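Local coordinates for outer membrane protein TP0453 (Treponema pallidum, PDB 3K8G), which alters membrane permeability at acidic pH and might be involved in ligand transport, with amphipathic helices that sense and integrate into membranes, at residues A[23-28]-A[32-37]. Sequence-based numbering, arbitrary orientation.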
ATOM      1  N   LEU A  23      -2.556  -0.170   2.427  1.00  8.72           N
ATOM      2  CA  LEU A  23      -1.674   0.932   2.045  1.00  9.73           C
ATOM      3  C   LEU A  23      -2.466   2.016   1.331  1.00 10.04           C
ATOM      4  O   LEU A  23      -3.411   1.744   0.601  1.00  8.66           O
ATOM      5  CB  LEU A  23      -0.562   0.450   1.091  1.00 12.02           C
ATOM      6  CG  LEU A  23       0.269  -0.762   1.523  1.00 15.36           C
ATOM      7  CD1 LEU A  23      -0.444  -2.089   1.070  1.00 15.06           C
ATOM      8  CD2 LEU A  23       1.693  -0.673   0.900  1.00 17.20           C
ATOM      9  N   TYR A  24      -2.096   3.266   1.562  1.00  9.97           N
ATOM     10  CA  TYR A  24      -2.654   4.332   0.777  1.00 10.61           C
ATOM     11  C   TYR A  24      -1.520   5.317   0.419  1.00 13.10           C
ATOM     12  O   TYR A  24      -0.812   5.800   1.307  1.00  9.56           O
ATOM     13  CB  TYR A  24      -3.764   5.028   1.584  1.00 10.89           C
ATOM     14  CG  TYR A  24      -4.177   6.330   0.969  1.00 10.03           C
ATOM     15  CD1 TYR A  24      -4.992   6.369  -0.149  1.00 14.41           C
ATOM     16  CD2 TYR A  24      -3.738   7.538   1.522  1.00 12.82           C
ATOM     17  CE1 TYR A  24      -5.367   7.624  -0.733  1.00 13.32           C
ATOM     18  CE2 TYR A  24      -4.089   8.791   0.951  1.00 15.32           C
ATOM     19  CZ  TYR A  24      -4.913   8.816  -0.150  1.00 17.71           C
ATOM     20  OH  TYR A  24      -5.251  10.049  -0.673  1.00 17.83           O
ATOM     21  N   PHE A  25      -1.362   5.603  -0.878  1.00 12.88           N
ATOM     22  CA  PHE A  25      -0.337   6.551  -1.350  1.00 16.64           C
ATOM     23  C   PHE A  25      -1.000   7.654  -2.192  1.00 17.43           C
ATOM     24  O   PHE A  25      -1.430   7.370  -3.301  1.00 16.69           O
ATOM     25  CB  PHE A  25       0.620   5.860  -2.322  1.00 15.68           C
ATOM     26  CG  PHE A  25       1.435   4.726  -1.732  1.00 20.09           C
ATOM     27  CD1 PHE A  25       2.757   4.929  -1.352  1.00 19.55           C
ATOM     28  CD2 PHE A  25       0.913   3.443  -1.658  1.00 24.15           C
ATOM     29  CE1 PHE A  25       3.532   3.893  -0.839  1.00 23.76           C
ATOM     30  CE2 PHE A  25       1.681   2.397  -1.144  1.00 25.98           C
ATOM     31  CZ  PHE A  25       2.980   2.617  -0.735  1.00 23.51           C
ATOM     32  N   PRO A  26      -1.041   8.905  -1.698  1.00 17.31           N
ATOM     33  CA  PRO A  26      -1.289  10.007  -2.640  1.00 17.76           C
ATOM     34  C   PRO A  26      -0.110  10.068  -3.618  1.00 17.32           C
ATOM     35  O   PRO A  26       1.025  10.024  -3.188  1.00 18.77           O
ATOM     36  CB  PRO A  26      -1.344  11.260  -1.746  1.00 20.15           C
ATOM     37  CG  PRO A  26      -1.061  10.810  -0.322  1.00 15.01           C
ATOM     38  CD  PRO A  26      -0.737   9.349  -0.321  1.00 19.89           C
ATOM     39  N   VAL A  27      -0.357  10.100  -4.921  1.00 18.77           N
ATOM     40  CA  VAL A  27       0.777  10.062  -5.864  1.00 19.87           C
ATOM     41  C   VAL A  27       1.609  11.362  -5.802  1.00 20.81           C
ATOM     42  O   VAL A  27       2.824  11.298  -5.809  1.00 20.94           O
ATOM     43  CB  VAL A  27       0.335   9.717  -7.294  1.00 21.31           C
ATOM     44  CG1 VAL A  27       1.505   9.792  -8.291  1.00 21.08           C
ATOM     45  CG2 VAL A  27      -0.304   8.293  -7.301  1.00 19.52           C
ATOM     46  N   ALA A  28       0.947  12.514  -5.724  1.00 21.25           N
ATOM     47  CA  ALA A  28       1.665  13.826  -5.619  1.00 22.05           C
ATOM     48  C   ALA A  28       2.513  13.911  -4.351  1.00 20.80           C
ATOM     49  O   ALA A  28       2.016  13.703  -3.228  1.00 20.60           O
ATOM     50  CB  ALA A  28       0.697  14.989  -5.703  1.00 19.39           C
ATOM     51  N   ASN A  32       8.884   9.450  -6.376  1.00 22.85           N
ATOM     52  CA  ASN A  32      10.120   8.671  -6.300  1.00 24.98           C
ATOM     53  C   ASN A  32       9.904   7.363  -5.534  1.00 24.43           C
ATOM     54  O   ASN A  32      10.300   6.286  -5.987  1.00 24.18           O
ATOM     55  CB  ASN A  32      11.237   9.482  -5.635  1.00 25.32           C
ATOM     56  CG  ASN A  32      12.522   8.658  -5.407  1.00 34.49           C
ATOM     57  OD1 ASN A  32      12.941   8.426  -4.257  1.00 38.94           O
ATOM     58  ND2 ASN A  32      13.151   8.217  -6.499  1.00 36.92           N
ATOM     59  N   LEU A  33       9.282   7.462  -4.365  1.00 23.70           N
ATOM     60  CA  LEU A  33       8.997   6.262  -3.576  1.00 23.30           C
ATOM     61  C   LEU A  33       8.219   5.204  -4.386  1.00 22.05           C
ATOM     62  O   LEU A  33       8.583   4.032  -4.410  1.00 21.86           O
ATOM     63  CB  LEU A  33       8.208   6.625  -2.314  1.00 24.33           C
ATOM     64  CG  LEU A  33       7.737   5.413  -1.505  1.00 22.88           C
ATOM     65  CD1 LEU A  33       8.972   4.778  -0.892  1.00 26.51           C
ATOM     66  CD2 LEU A  33       6.727   5.830  -0.430  1.00 21.15           C
ATOM     67  N   ILE A  34       7.144   5.628  -5.037  1.00 23.45           N
ATOM     68  CA  ILE A  34       6.297   4.687  -5.784  1.00 25.56           C
ATOM     69  C   ILE A  34       7.090   4.100  -6.958  1.00 25.47           C
ATOM     70  O   ILE A  34       7.011   2.907  -7.225  1.00 25.28           O
ATOM     71  CB  ILE A  34       4.998   5.350  -6.278  1.00 25.52           C
ATOM     72  CG1 ILE A  34       4.122   5.757  -5.091  1.00 25.51           C
ATOM     73  CG2 ILE A  34       4.220   4.378  -7.188  1.00 30.18           C
ATOM     74  CD1 ILE A  34       3.118   6.864  -5.400  1.00 24.39           C
ATOM     75  N   SER A  35       7.859   4.946  -7.649  1.00 26.19           N
ATOM     76  CA  SER A  35       8.722   4.468  -8.724  1.00 26.73           C
ATOM     77  C   SER A  35       9.647   3.373  -8.242  1.00 26.35           C
ATOM     78  O   SER A  35       9.763   2.350  -8.901  1.00 25.62           O
ATOM     79  CB  SER A  35       9.537   5.614  -9.346  1.00 28.70           C
ATOM     80  OG  SER A  35       8.689   6.391 -10.175  1.00 33.49           O
ATOM     81  N   ARG A  36      10.304   3.587  -7.099  1.00 26.31           N
ATOM     82  CA  ARG A  36      11.241   2.600  -6.551  1.00 27.62           C
ATOM     83  C   ARG A  36      10.563   1.283  -6.191  1.00 26.64           C
ATOM     84  O   ARG A  36      11.109   0.202  -6.439  1.00 25.59           O
ATOM     85  CB  ARG A  36      11.933   3.134  -5.300  1.00 29.51           C
ATOM     86  CG  ARG A  36      12.921   4.235  -5.548  1.00 34.16           C
ATOM     87  CD  ARG A  36      13.529   4.702  -4.220  1.00 42.64           C
ATOM     88  NE  ARG A  36      14.625   5.645  -4.453  1.00 45.25           N
ATOM     89  CZ  ARG A  36      15.901   5.298  -4.615  1.00 45.48           C
ATOM     90  NH1 ARG A  36      16.266   4.021  -4.557  1.00 43.75           N
ATOM     91  NH2 ARG A  36      16.815   6.238  -4.830  1.00 45.77           N
ATOM     92  N   ILE A  37       9.388   1.361  -5.578  1.00 24.96           N
ATOM     93  CA  ILE A  37       8.659   0.131  -5.263  1.00 23.46           C
ATOM     94  C   ILE A  37       8.331  -0.634  -6.535  1.00 24.78           C
ATOM     95  O   ILE A  37       8.578  -1.836  -6.618  1.00 24.90           O
ATOM     96  CB  ILE A  37       7.381   0.412  -4.462  1.00 23.38           C
ATOM     97  CG1 ILE A  37       7.742   0.999  -3.103  1.00 17.58           C
ATOM     98  CG2 ILE A  37       6.542  -0.893  -4.291  1.00 25.99           C
ATOM     99  CD1 ILE A  37       6.579   1.655  -2.408  1.00 22.83           C
TER
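Strand 23-26 and helix 32-37, which touch through Phe25 and Ile34 above all, have axes 10.3 Å apart at closest approach and at 128°, the helix running obliquely back against the strand after a short connection. The pairing illustrates how a helix assigned as amphipathic lays its apolar side on a β-half-barrel, here with a strand hydrogen-bonded to its neighbours through Phe25 with Val57 and Tyr24 with Ala163. With CG anti to its carbonyl carbon (chi1 -63°), Phe25 turns the CD1-CE1-CZ side of its ring to Leu33, Ile34 and Ile37. Leu33 meets the ring at its edge, near the ring plane, CD2 standing 3.8 Å from Phe25 CE1. Ile34 slides past in the opposite direction, its CG1 4.1 Å from Phe25 CD1, while its terminal CD1 continues to the backbone at Val27 CA, 4.0 Å away. No hydrogen bond joins the segments; the contact is apolar packing. Outward, Arg36 NE bonds to Asn32 OD1 one turn earlier, and Arg36 and Ile37 touch Ala249 of helix 245-253, probably another of the amphipathic helices that move to open the cavity. One turn beyond Leu33, Ile37 and Phe25 come from opposite directions, Ile37 CD1 lying 4.1 Å from both Phe25 CZ and CE1.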